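Local coordinates for ABC transporter ATP-binding protein (Sulfolobus tokodaii, PDB 2PJZ) that probably binds and hydrolyses ATP as the nucleotide-binding subunit of an ABC transporter, perhaps one that carries cobalt, at residues E212-S216 and S238-G242. Sequence-based numbering, arbitrary orientation.
Sequences ELLES and SIVKG
Ser-216, which follows helix 210-214 in the chain, comes alongside the last residues of strand 235-241, its CA 4.6 Å from the CA of Lys-241, where strand 216-220 sets out antiparallel to that strand. The Ser-216 CA packs against the carbonyl oxygen of Val-240, and a small side chain allows this close approach: its CB lies 3.6 Å from the CG2 methyl of Ile-239. Ile-239 directs its CB toward the helix, and with CG2 anti to the backbone N (CG1 beside it, chi1 -61°) both methyls, CG2 and CD1, meet Leu-213 CD1 at 3.9 Å. The two branched chains cross at a slant, and Phe-198 and Ile-208 of the nucleotide-binding domain's sheet touch both, a setting suited to aliphatic residues. Lys-241 starts away from the helix, but a lysine is long enough to reach back, running extended until a bend at chi4 (77°) brings NZ to OE2 of Glu-212, whose bent chain offers the opposite charge at a partly exposed position. This salt bridge is modelled at a very short 2.4 Å. A water adds an indirect link, accepting from Lys-241 NZ at 2.8 Å and donating to the Glu-212 backbone O. An alanine here removes the carboxylate, and the Lys-241 ammonium would probably keep just the water-mediated link across this contact, its chain freer to turn. Gly-242 follows with a positive phi (71°), easily reached without a side chain. Apolar packing and a charged, hydrated bridge between Glu-212 and Lys-241 thus join the C-terminal antiparallel sheet to the helix that leads into it.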
loop_
_atom_site.group_PDB
_atom_site.type_symbol
_atom_site.label_atom_id
_atom_site.label_comp_id
_atom_site.label_asym_id
_atom_site.label_seq_id
_atom_site.Cartn_x
_atom_site.Cartn_y
_atom_site.Cartn_z
ATOM N N GLU A 212 -10.500 3.506 -15.063
ATOM C CA GLU A 212 -11.816 4.115 -15.072
ATOM C C GLU A 212 -11.928 5.252 -14.041
ATOM O O GLU A 212 -12.514 6.312 -14.313
ATOM C CB GLU A 212 -12.892 3.061 -14.878
ATOM C CG GLU A 212 -12.646 1.873 -15.854
ATOM C CD GLU A 212 -13.872 1.355 -16.554
ATOM O OE1 GLU A 212 -14.037 0.115 -16.610
ATOM O OE2 GLU A 212 -14.654 2.166 -17.084
ATOM N N LEU A 213 -11.348 5.026 -12.862
ATOM C CA LEU A 213 -11.272 6.083 -11.844
ATOM C C LEU A 213 -10.643 7.366 -12.385
ATOM O O LEU A 213 -11.199 8.439 -12.186
ATOM C CB LEU A 213 -10.470 5.587 -10.640
ATOM C CG LEU A 213 -10.428 6.421 -9.361
ATOM C CD1 LEU A 213 -11.795 6.638 -8.761
ATOM C CD2 LEU A 213 -9.490 5.699 -8.379
ATOM N N LEU A 214 -9.507 7.244 -13.069
ATOM C CA LEU A 214 -8.712 8.392 -13.519
ATOM C C LEU A 214 -9.448 9.301 -14.497
ATOM O O LEU A 214 -9.068 10.476 -14.662
ATOM C CB LEU A 214 -7.406 7.935 -14.154
ATOM C CG LEU A 214 -6.248 7.494 -13.262
ATOM C CD1 LEU A 214 -5.250 6.752 -14.074
ATOM C CD2 LEU A 214 -5.589 8.685 -12.582
ATOM N N GLU A 215 -10.487 8.757 -15.132
ATOM C CA GLU A 215 -11.299 9.496 -16.102
ATOM C C GLU A 215 -12.720 9.666 -15.600
ATOM O O GLU A 215 -13.619 10.030 -16.360
ATOM C CB GLU A 215 -11.259 8.815 -17.495
ATOM C CG GLU A 215 -9.862 8.834 -18.151
ATOM C CD GLU A 215 -9.266 10.246 -18.301
ATOM O OE1 GLU A 215 -10.037 11.247 -18.393
ATOM O OE2 GLU A 215 -8.018 10.363 -18.334
ATOM N N SER A 216 -12.929 9.431 -14.307
ATOM C CA SER A 216 -14.254 9.524 -13.715
ATOM C C SER A 216 -14.526 10.889 -13.091
ATOM O O SER A 216 -13.611 11.710 -12.934
ATOM C CB SER A 216 -14.391 8.493 -12.595
ATOM O OG SER A 216 -13.398 8.773 -11.615
ATOM N N SER A 238 -20.993 9.059 -5.405
ATOM C CA SER A 238 -20.873 8.219 -6.586
ATOM C C SER A 238 -19.695 8.600 -7.440
ATOM O O SER A 238 -19.458 9.787 -7.720
ATOM C CB SER A 238 -22.153 8.260 -7.425
ATOM O OG SER A 238 -23.209 7.638 -6.725
ATOM N N ILE A 239 -18.968 7.568 -7.876
ATOM C CA ILE A 239 -17.925 7.708 -8.876
ATOM C C ILE A 239 -18.557 7.283 -10.210
ATOM O O ILE A 239 -18.971 6.117 -10.385
ATOM C CB ILE A 239 -16.665 6.869 -8.496
ATOM C CG1 ILE A 239 -16.096 7.366 -7.150
ATOM C CG2 ILE A 239 -15.623 6.965 -9.549
ATOM C CD1 ILE A 239 -15.018 6.469 -6.531
ATOM N N VAL A 240 -18.654 8.256 -11.120
ATOM C CA VAL A 240 -19.363 8.102 -12.400
ATOM C C VAL A 240 -18.438 8.315 -13.620
ATOM O O VAL A 240 -17.537 9.158 -13.607
ATOM C CB VAL A 240 -20.591 9.052 -12.466
ATOM C CG1 VAL A 240 -21.574 8.756 -11.322
ATOM C CG2 VAL A 240 -20.147 10.507 -12.402
ATOM N N LYS A 241 -18.662 7.537 -14.674
ATOM C CA LYS A 241 -17.872 7.645 -15.891
ATOM C C LYS A 241 -18.308 8.890 -16.675
ATOM O O LYS A 241 -19.496 9.154 -16.815
ATOM C CB LYS A 241 -18.044 6.384 -16.741
ATOM C CG LYS A 241 -16.938 6.202 -17.738
ATOM C CD LYS A 241 -16.836 4.758 -18.254
ATOM C CE LYS A 241 -15.513 4.573 -18.956
ATOM N NZ LYS A 241 -14.411 4.428 -17.956
ATOM N N GLY A 242 -17.348 9.658 -17.173
ATOM C CA GLY A 242 -17.684 10.914 -17.847
ATOM C C GLY A 242 -18.187 12.006 -16.910
ATOM O O GLY A 242 -17.946 11.950 -15.699
HETATM O O HOH W 1 -14.213 6.556 -16.189
#